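Local coordinates for protein hyaluronidase (Thermobaculum terrenum, PDB 5DIY) that probably hydrolyses the O-linked N-acetylglucosamine of modified proteins, as a hexosaminidase of glycoside hydrolase family 84, at residues 75-80 against 111-116; 139-144 against 178-183; 222-227 against 313-318. One frame throughout, in Å; residues are numbered along the deposited sequence.

Contact 1. Residues 75-80 against 111-116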
loop_
_atom_site.group_PDB
_atom_site.type_symbol
_atom_site.label_atom_id
_atom_site.label_comp_id
_atom_site.label_asym_id
_atom_site.label_seq_id
_atom_site.Cartn_x
_atom_site.Cartn_y
_atom_site.Cartn_z
ATOM N N GLY C 75 -0.371 -22.221 -13.053
ATOM C CA GLY C 75 0.069 -21.429 -14.206
ATOM C C GLY C 75 0.878 -20.200 -13.830
ATOM O O GLY C 75 0.904 -19.230 -14.580
ATOM N N ILE C 76 1.540 -20.260 -12.675
ATOM C CA ILE C 76 2.309 -19.153 -12.120
ATOM C C ILE C 76 3.796 -19.447 -12.292
ATOM O O ILE C 76 4.257 -20.516 -11.899
ATOM C CB ILE C 76 2.055 -18.975 -10.598
ATOM C CG1 ILE C 76 0.561 -19.060 -10.241
ATOM C CG2 ILE C 76 2.670 -17.675 -10.094
ATOM C CD1 ILE C 76 -0.312 -18.043 -10.925
ATOM N N ASN C 77 4.544 -18.501 -12.858
ATOM C CA ASN C 77 6.005 -18.576 -12.860
ATOM C C ASN C 77 6.508 -18.112 -11.496
ATOM O O ASN C 77 6.246 -16.974 -11.100
ATOM C CB ASN C 77 6.593 -17.707 -13.978
ATOM C CG ASN C 77 8.099 -17.907 -14.166
ATOM O OD1 ASN C 77 8.645 -18.985 -13.912
ATOM N ND2 ASN C 77 8.774 -16.865 -14.630
ATOM N N PHE C 78 7.192 -18.999 -10.773
ATOM C CA PHE C 78 7.763 -18.679 -9.466
ATOM C C PHE C 78 9.172 -18.124 -9.659
ATOM O O PHE C 78 10.021 -18.785 -10.264
ATOM C CB PHE C 78 7.812 -19.935 -8.594
ATOM C CG PHE C 78 8.273 -19.698 -7.174
ATOM C CD1 PHE C 78 9.626 -19.515 -6.875
ATOM C CD2 PHE C 78 7.360 -19.718 -6.119
ATOM C CE1 PHE C 78 10.045 -19.325 -5.568
ATOM C CE2 PHE C 78 7.777 -19.527 -4.811
ATOM C CZ PHE C 78 9.121 -19.334 -4.533
ATOM N N THR C 79 9.414 -16.927 -9.127
ATOM C CA THR C 79 10.739 -16.316 -9.112
ATOM C C THR C 79 11.239 -16.233 -7.677
ATOM O O THR C 79 10.547 -15.714 -6.803
ATOM C CB THR C 79 10.701 -14.905 -9.730
ATOM O OG1 THR C 79 10.333 -15.000 -11.111
ATOM C CG2 THR C 79 12.060 -14.191 -9.623
ATOM N N PHE C 80 12.441 -16.754 -7.445
ATOM C CA PHE C 80 13.119 -16.607 -6.168
ATOM C C PHE C 80 13.990 -15.371 -6.263
ATOM O O PHE C 80 14.827 -15.282 -7.166
ATOM C CB PHE C 80 13.990 -17.827 -5.847
ATOM C CG PHE C 80 14.818 -17.654 -4.604
ATOM C CD1 PHE C 80 14.247 -17.812 -3.349
ATOM C CD2 PHE C 80 16.157 -17.286 -4.687
ATOM C CE1 PHE C 80 15.000 -17.623 -2.197
ATOM C CE2 PHE C 80 16.915 -17.101 -3.543
ATOM C CZ PHE C 80 16.339 -17.270 -2.297
ATOM N N VAL C 111 13.077 -23.762 -10.816
ATOM C CA VAL C 111 13.009 -22.304 -10.928
ATOM C C VAL C 111 14.111 -21.835 -11.884
ATOM O O VAL C 111 15.297 -22.068 -11.635
ATOM C CB VAL C 111 13.164 -21.609 -9.551
ATOM C CG1 VAL C 111 13.246 -20.093 -9.698
ATOM C CG2 VAL C 111 12.012 -21.995 -8.629
ATOM N N HIS C 112 13.700 -21.193 -12.976
ATOM C CA HIS C 112 14.626 -20.587 -13.954
ATOM C C HIS C 112 14.687 -19.056 -13.864
ATOM O O HIS C 112 15.570 -18.447 -14.475
ATOM C CB HIS C 112 14.252 -21.004 -15.384
ATOM C CG HIS C 112 12.900 -20.531 -15.822
ATOM N ND1 HIS C 112 12.704 -19.327 -16.461
ATOM C CD2 HIS C 112 11.676 -21.098 -15.698
ATOM C CE1 HIS C 112 11.416 -19.172 -16.717
ATOM N NE2 HIS C 112 10.771 -20.234 -16.264
ATOM N N SER C 113 13.752 -18.441 -13.124
ATOM C CA SER C 113 13.713 -16.987 -12.936
ATOM C C SER C 113 14.230 -16.617 -11.547
ATOM O O SER C 113 13.733 -17.107 -10.529
ATOM C CB SER C 113 12.296 -16.448 -13.127
ATOM O OG SER C 113 12.277 -15.036 -12.969
ATOM N N ILE C 114 15.238 -15.751 -11.522
ATOM C CA ILE C 114 15.908 -15.363 -10.294
ATOM C C ILE C 114 15.860 -13.848 -10.186
ATOM O O ILE C 114 16.167 -13.146 -11.148
ATOM C CB ILE C 114 17.375 -15.861 -10.272
ATOM C CG1 ILE C 114 17.443 -17.399 -10.375
ATOM C CG2 ILE C 114 18.110 -15.366 -9.026
ATOM C CD1 ILE C 114 16.931 -18.162 -9.166
ATOM N N GLY C 115 15.460 -13.355 -9.016
ATOM C CA GLY C 115 15.478 -11.924 -8.707
ATOM C C GLY C 115 16.744 -11.557 -7.953
ATOM O O GLY C 115 17.099 -12.226 -6.987
ATOM N N ILE C 116 17.440 -10.509 -8.389
ATOM C CA ILE C 116 18.602 -9.998 -7.646
ATOM C C ILE C 116 18.392 -8.500 -7.421
ATOM O O ILE C 116 18.537 -7.701 -8.354
ATOM C CB ILE C 116 19.947 -10.296 -8.356
ATOM C CG1 ILE C 116 20.048 -11.793 -8.695
ATOM C CG2 ILE C 116 21.119 -9.886 -7.470
ATOM C CD1 ILE C 116 21.336 -12.206 -9.373
HETATM O O HOH W 1 11.104 -19.856 -12.660
#

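Contact 2. Residues 139-144 against 178-183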
loop_
_atom_site.group_PDB
_atom_site.type_symbol
_atom_site.label_atom_id
_atom_site.label_comp_id
_atom_site.label_asym_id
_atom_site.label_seq_id
_atom_site.Cartn_x
_atom_site.Cartn_y
_atom_site.Cartn_z
ATOM N N GLU C 139 28.315 0.329 -12.367
ATOM C CA GLU C 139 29.320 -0.491 -13.058
ATOM C C GLU C 139 29.549 -1.798 -12.313
ATOM O O GLU C 139 29.645 -2.864 -12.930
ATOM C CB GLU C 139 30.657 0.259 -13.205
ATOM C CG GLU C 139 30.772 1.094 -14.474
ATOM C CD GLU C 139 32.072 1.894 -14.560
ATOM O OE1 GLU C 139 32.103 2.871 -15.338
ATOM O OE2 GLU C 139 33.060 1.559 -13.863
ATOM N N ALA C 140 29.652 -1.706 -10.989
ATOM C CA ALA C 140 29.857 -2.880 -10.144
ATOM C C ALA C 140 28.688 -3.847 -10.305
ATOM O O ALA C 140 28.888 -5.024 -10.592
ATOM C CB ALA C 140 30.007 -2.468 -8.687
ATOM N N GLN C 141 27.474 -3.317 -10.143
ATOM C CA GLN C 141 26.238 -4.094 -10.279
ATOM C C GLN C 141 26.083 -4.731 -11.659
ATOM O O GLN C 141 25.745 -5.913 -11.764
ATOM C CB GLN C 141 25.021 -3.206 -9.989
ATOM C CG GLN C 141 24.891 -2.843 -8.520
ATOM C CD GLN C 141 23.772 -1.861 -8.235
ATOM O OE1 GLN C 141 23.192 -1.273 -9.145
ATOM N NE2 GLN C 141 23.456 -1.690 -6.959
ATOM N N ALA C 142 26.324 -3.945 -12.709
ATOM C CA ALA C 142 26.220 -4.444 -14.083
ATOM C C ALA C 142 27.181 -5.611 -14.327
ATOM O O ALA C 142 26.791 -6.623 -14.909
ATOM C CB ALA C 142 26.474 -3.324 -15.085
ATOM N N ASP C 143 28.423 -5.462 -13.863
ATOM C CA ASP C 143 29.440 -6.510 -13.993
ATOM C C ASP C 143 29.100 -7.751 -13.169
ATOM O O ASP C 143 29.284 -8.881 -13.632
ATOM C CB ASP C 143 30.826 -5.983 -13.592
ATOM C CG ASP C 143 31.890 -7.068 -13.621
ATOM O OD1 ASP C 143 31.962 -7.798 -14.634
ATOM O OD2 ASP C 143 32.632 -7.212 -12.626
ATOM N N PHE C 144 28.614 -7.544 -11.949
ATOM C CA PHE C 144 28.175 -8.659 -11.115
ATOM C C PHE C 144 27.031 -9.430 -11.776
ATOM O O PHE C 144 27.083 -10.657 -11.880
ATOM C CB PHE C 144 27.742 -8.169 -9.736
ATOM C CG PHE C 144 27.375 -9.276 -8.796
ATOM C CD1 PHE C 144 28.360 -10.034 -8.192
ATOM C CD2 PHE C 144 26.044 -9.569 -8.518
ATOM C CE1 PHE C 144 28.038 -11.062 -7.318
ATOM C CE2 PHE C 144 25.710 -10.592 -7.645
ATOM C CZ PHE C 144 26.709 -11.341 -7.045
ATOM N N ARG C 178 21.363 5.335 -16.822
ATOM C CA ARG C 178 21.945 5.325 -18.174
ATOM C C ARG C 178 23.126 4.354 -18.280
ATOM O O ARG C 178 23.255 3.643 -19.278
ATOM C CB ARG C 178 22.360 6.739 -18.599
ATOM C CG ARG C 178 21.229 7.575 -19.206
ATOM C CD ARG C 178 21.277 9.046 -18.788
ATOM N NE ARG C 178 22.644 9.579 -18.755
ATOM C CZ ARG C 178 23.058 10.634 -18.045
ATOM N NH1 ARG C 178 22.225 11.345 -17.281
ATOM N NH2 ARG C 178 24.338 10.989 -18.104
ATOM N N ILE C 179 23.967 4.310 -17.249
ATOM C CA ILE C 179 25.075 3.350 -17.188
ATOM C C ILE C 179 24.528 1.926 -17.137
ATOM O O ILE C 179 25.043 1.034 -17.807
ATOM C CB ILE C 179 26.000 3.591 -15.967
ATOM C CG1 ILE C 179 26.719 4.943 -16.077
ATOM C CG2 ILE C 179 27.036 2.473 -15.834
ATOM C CD1 ILE C 179 27.192 5.492 -14.743
ATOM N N LEU C 180 23.483 1.724 -16.340
ATOM C CA LEU C 180 22.881 0.398 -16.178
ATOM C C LEU C 180 22.261 -0.100 -17.495
ATOM O O LEU C 180 22.410 -1.268 -17.850
ATOM C CB LEU C 180 21.826 0.420 -15.058
ATOM C CG LEU C 180 21.743 -0.751 -14.086
ATOM C CD1 LEU C 180 23.033 -0.931 -13.294
ATOM C CD2 LEU C 180 20.566 -0.516 -13.150
ATOM N N GLY C 181 21.575 0.785 -18.215
ATOM C CA GLY C 181 20.969 0.420 -19.497
ATOM C C GLY C 181 21.994 0.042 -20.553
ATOM O O GLY C 181 21.754 -0.852 -21.365
ATOM N N GLN C 182 23.138 0.727 -20.525
ATOM C CA GLN C 182 24.259 0.457 -21.430
ATOM C C GLN C 182 24.969 -0.865 -21.107
ATOM O O GLN C 182 25.272 -1.641 -22.012
ATOM C CB GLN C 182 25.256 1.635 -21.370
ATOM C CG GLN C 182 26.422 1.591 -22.356
ATOM C CD GLN C 182 25.982 1.587 -23.813
ATOM O OE1 GLN C 182 25.002 2.231 -24.183
ATOM N NE2 GLN C 182 26.708 0.853 -24.646
ATOM N N ARG C 183 25.216 -1.125 -19.823
ATOM C CA ARG C 183 26.089 -2.235 -19.394
ATOM C C ARG C 183 25.393 -3.535 -18.994
ATOM O O ARG C 183 26.037 -4.586 -18.999
ATOM C CB ARG C 183 26.984 -1.771 -18.246
ATOM C CG ARG C 183 27.845 -0.574 -18.617
ATOM C CD ARG C 183 29.179 -0.581 -17.902
ATOM N NE ARG C 183 30.010 0.542 -18.340
ATOM C CZ ARG C 183 31.320 0.666 -18.118
ATOM N NH1 ARG C 183 32.004 -0.265 -17.449
ATOM N NH2 ARG C 183 31.958 1.740 -18.576
#

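Contact 3. Residues 222-227 against 313-318. With NAG (2-acetamido-2-deoxy-beta-D-glucopyranose), chain E.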
loop_
_atom_site.group_PDB
_atom_site.type_symbol
_atom_site.label_atom_id
_atom_site.label_comp_id
_atom_site.label_asym_id
_atom_site.label_seq_id
_atom_site.Cartn_x
_atom_site.Cartn_y
_atom_site.Cartn_z
ATOM N N ASP C 222 5.075 -2.193 -8.710
ATOM C CA ASP C 222 4.075 -1.199 -8.356
ATOM C C ASP C 222 3.725 -1.350 -6.878
ATOM O O ASP C 222 3.166 -2.372 -6.466
ATOM C CB ASP C 222 2.838 -1.334 -9.248
ATOM C CG ASP C 222 2.090 -0.021 -9.420
ATOM O OD1 ASP C 222 2.397 0.962 -8.712
ATOM O OD2 ASP C 222 1.192 0.044 -10.288
ATOM N N ASN C 223 4.061 -0.334 -6.087
ATOM C CA ASN C 223 3.887 -0.373 -4.636
ATOM C C ASN C 223 2.482 0.046 -4.230
ATOM O O ASN C 223 2.277 1.086 -3.598
ATOM C CB ASN C 223 4.935 0.507 -3.936
ATOM C CG ASN C 223 6.311 -0.121 -3.906
ATOM O OD1 ASN C 223 7.281 0.465 -4.376
ATOM N ND2 ASN C 223 6.416 -1.287 -3.310
ATOM N N TYR C 224 1.522 -0.783 -4.621
ATOM C CA TYR C 224 0.142 -0.695 -4.180
ATOM C C TYR C 224 -0.412 -2.125 -4.306
ATOM O O TYR C 224 -0.179 -2.756 -5.345
ATOM C CB TYR C 224 -0.670 0.291 -5.045
ATOM C CG TYR C 224 -2.062 0.472 -4.491
ATOM C CD1 TYR C 224 -2.308 1.374 -3.445
ATOM C CD2 TYR C 224 -3.120 -0.305 -4.952
ATOM C CE1 TYR C 224 -3.580 1.510 -2.899
ATOM C CE2 TYR C 224 -4.393 -0.164 -4.423
ATOM C CZ TYR C 224 -4.616 0.737 -3.391
ATOM O OH TYR C 224 -5.878 0.847 -2.869
ATOM N N PRO C 225 -1.130 -2.657 -3.304
ATOM C CA PRO C 225 -1.637 -1.938 -2.124
ATOM C C PRO C 225 -0.732 -1.841 -0.878
ATOM O O PRO C 225 -1.219 -1.394 0.147
ATOM C CB PRO C 225 -2.908 -2.736 -1.777
ATOM C CG PRO C 225 -2.609 -4.109 -2.251
ATOM C CD PRO C 225 -1.884 -3.896 -3.545
ATOM N N VAL C 226 0.547 -2.223 -0.948
ATOM C CA VAL C 226 1.435 -2.201 0.244
ATOM C C VAL C 226 1.148 -1.096 1.243
ATOM O O VAL C 226 1.106 0.070 0.866
ATOM C CB VAL C 226 2.953 -1.992 -0.037
ATOM C CG1 VAL C 226 3.724 -3.265 0.143
ATOM C CG2 VAL C 226 3.242 -1.298 -1.362
ATOM N N ASN C 227 1.022 -1.472 2.511
ATOM C CA ASN C 227 0.885 -0.518 3.604
ATOM C C ASN C 227 1.882 -0.825 4.729
ATOM O O ASN C 227 1.507 -0.940 5.883
ATOM C CB ASN C 227 -0.573 -0.469 4.096
ATOM C CG ASN C 227 -1.035 -1.756 4.781
ATOM O OD1 ASN C 227 -0.492 -2.847 4.558
ATOM N ND2 ASN C 227 -2.066 -1.630 5.617
ATOM N N ILE C 313 -7.427 6.951 1.814
ATOM C CA ILE C 313 -6.063 7.477 1.875
ATOM C C ILE C 313 -5.060 6.414 1.401
ATOM O O ILE C 313 -4.987 5.309 1.944
ATOM C CB ILE C 313 -5.661 8.021 3.277
ATOM C CG1 ILE C 313 -6.525 9.225 3.670
ATOM C CG2 ILE C 313 -4.192 8.452 3.283
ATOM C CD1 ILE C 313 -6.439 9.606 5.137
ATOM N N SER C 314 -4.314 6.768 0.363
ATOM C CA SER C 314 -3.222 5.954 -0.167
ATOM C C SER C 314 -2.428 6.825 -1.126
ATOM O O SER C 314 -2.836 7.949 -1.409
ATOM C CB SER C 314 -3.763 4.731 -0.919
ATOM O OG SER C 314 -4.346 5.101 -2.155
ATOM N N CYS C 315 -1.333 6.299 -1.668
ATOM C CA CYS C 315 -0.613 6.985 -2.743
ATOM C C CYS C 315 -1.522 7.339 -3.939
ATOM O O CYS C 315 -1.295 8.342 -4.611
ATOM C CB CYS C 315 0.574 6.142 -3.226
ATOM S SG CYS C 315 0.128 4.594 -4.052
ATOM N N LEU C 316 -2.539 6.517 -4.192
ATOM C CA LEU C 316 -3.500 6.753 -5.279
ATOM C C LEU C 316 -4.489 7.885 -4.969
ATOM O O LEU C 316 -4.927 8.582 -5.877
ATOM C CB LEU C 316 -4.280 5.473 -5.592
ATOM C CG LEU C 316 -3.462 4.231 -5.963
ATOM C CD1 LEU C 316 -4.371 3.035 -6.202
ATOM C CD2 LEU C 316 -2.597 4.492 -7.186
ATOM N N GLU C 317 -4.858 8.045 -3.699
ATOM C CA GLU C 317 -5.743 9.129 -3.274
ATOM C C GLU C 317 -5.171 9.734 -2.005
ATOM O O GLU C 317 -5.626 9.405 -0.913
ATOM C CB GLU C 317 -7.163 8.614 -3.023
ATOM C CG GLU C 317 -7.860 8.020 -4.233
ATOM C CD GLU C 317 -8.064 9.004 -5.374
ATOM O OE1 GLU C 317 -8.023 10.232 -5.150
ATOM O OE2 GLU C 317 -8.267 8.532 -6.506
ATOM N N PRO C 318 -4.150 10.599 -2.142
ATOM C CA PRO C 318 -3.433 11.086 -0.962
ATOM C C PRO C 318 -4.175 12.121 -0.094
ATOM O O PRO C 318 -3.773 12.338 1.044
ATOM C CB PRO C 318 -2.166 11.703 -1.563
ATOM C CG PRO C 318 -2.585 12.147 -2.923
ATOM C CD PRO C 318 -3.576 11.126 -3.393
HETATM C C1 NAG E . 10.567 0.287 -0.772
HETATM C C2 NAG E . 10.909 -1.204 -0.966
HETATM C C3 NAG E . 9.736 -2.156 -0.718
HETATM C C4 NAG E . 8.725 -1.522 0.222
HETATM C C5 NAG E . 8.165 -0.275 -0.443
HETATM C C6 NAG E . 7.134 0.459 0.429
HETATM C C7 NAG E . 10.948 -1.196 -3.441
HETATM C C8 NAG E . 11.778 -1.544 -4.644
HETATM N N2 NAG E . 11.527 -1.446 -2.266
HETATM O O3 NAG E . 10.239 -3.378 -0.167
HETATM O O4 NAG E . 7.644 -2.422 0.465
HETATM O O5 NAG E . 9.181 0.631 -0.884
HETATM O O6 NAG E . 7.647 0.761 1.729
HETATM O O7 NAG E . 9.829 -0.710 -3.549
#

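Contact 1. Residues 75-80 against 111-116
Thr79 and Ser113 meet through their hydroxyls where strands 77-82 and 113-117 run side by side in a parallel TIM barrel, the two being joined through helix 93-108 as a beta-alpha-beta crossover. Thr79 OG1 and Ser113 OG are hydrogen-bonded at 2.7 Å. With OG anti to the backbone N (chi1 -179°), Ser113 turns its hydroxyl to the threonine, and Thr79 CG2 packs 3.6 Å from Gly115 N. The backbones are joined most firmly just beyond, where Gly115 N donates to Phe80 O over 2.7 Å with an almost straight N-H...O angle of 169°. The preceding link, Phe80 N to Ser113 O, is weak. Packing is apolar on the other face of the sheet, where Phe80 and Ile114 both reach Ile103 of helix 93-108. Just before the second strand, Val111 CG2 comes obliquely to Phe78 CD1 at 3.9 Å; both residues also touch Ile68 of helix 58-73.

Toward the start of the strands the contact opens out. Asn77 and His112, both partly exposed, cross at about a right angle with the planes of amide and ring tilted 18° apart, yet they are not hydrogen-bonded to each other. A water takes over the pairing that the backbones no longer make directly. It accepts from Ser113 N at 3.0 Å and donates both to Phe78 O and to Asn77 OD1, while its oxygen stands 3.3 Å above one face of the His112 imidazole, offset toward the rim.

Contact 2. Residues 139-144 against 178-183
Glu139 lays its carboxylate over the guanidinium of Arg183, the two planes only 12° apart, as a stacked salt bridge. OE1 stands 3.3 Å above the guanidinium plane, toward its rim, and lies 3.4 Å from Arg183 NH2. It is well above the plane in which the N-H groups are directed, so the attraction is one of charge. The glutamate chain is extended beyond CG (chi2 177°), which carries CD across to the arginine. The aliphatic part joins in: Glu139 CG approaches Arg183 NH1 to 3.5 Å and Ile179 CG2 to 4.2 Å. The second carboxylate oxygen, OE2, has its hydrogen bond from Ser135 N, which anchors the acid.

Further along, the helices come closest at Ala142, whose small CB meets Arg183 CB at 3.6 Å. The inner side is looser: Leu180 CD1 touches Gln141 OE1 at 4.2 Å, and that amide is held from elsewhere, OE1 by Tyr176 OH and NE2 by Thr166 OG1.

Helices 137-153 and 175-183 pack side by side, nearly parallel with segment axes 9.3 Å apart and 23° between them, as successive helices on the outside of the TIM barrel, with strand 160-164 between them in the chain.

Contact 3. Residues 222-227 against 313-318
Tyr224 has its ring clamped between two aliphatic groups, Leu316 from across the contact and its own neighbour Pro225, whose preceding peptide bond is cis. Leu316 CD1 sits over the centre of one face, 3.5 Å from the ring centroid and 5° off the normal, a CH-pi contact almost straight above the ring. Pro225 CB lies over the centre of the opposite face, 3.9 Å above the plane. CG of the tyrosine is anti to the backbone N (chi1 -174°), which starts the side chain toward 313-318.

The remaining contacts are oblique. Cys315 SG lies 4.1 Å from Tyr224 CD1 in a sulfur-aromatic contact, and Ser314 OG reaches Tyr224 CE1 at 3.7 Å. That serine oxygen also receives weak hydrogen bonds from Leu316 N and Glu317 N, links that bridge the turn carrying Cys315 and Leu316. At the far end of the phenol, Tyr224 OH is hydrogen-bonded to Gly238 O. An alanine in place of Tyr224 would probably leave a gap between Leu316 CD1 and Pro225 CB, and Gly238 O without its hydroxyl partner.

Asn223, centre of an inverse gamma turn closed weakly from Tyr224 N to Asp222 O, directs its side chain the other way, to the bound N-acetylglucosamine. Tyr224 is thus next in sequence to a sugar-binding residue. Its loop follows strand 218-222 of the barrel and also rests on Pro268 of helix 262-277, while 313-318 lies in the loop between helix 301-308 and helix 322-336.

In the fold
The three contacts follow one another along the chain, each closing before the next opens, and they sample three levels of a TIM barrel: strand pairing, the outer helices and a loop that reaches the helical region beyond. Contact 1 joins the third and fourth strands; contact 2 pairs helices that flank the fifth strand in sequence. Their centres are 22 Å apart, though their nearest atoms approach to about 5 Å. Contact 3, its centre 25 Å from that of contact 1 and 30 Å from that of contact 2, follows the seventh strand. The loops after strands 113-117 and 218-222 supply the sugar-binding Asp119 and Asn223, consistent with a site at the C-terminal ends of the barrel strands.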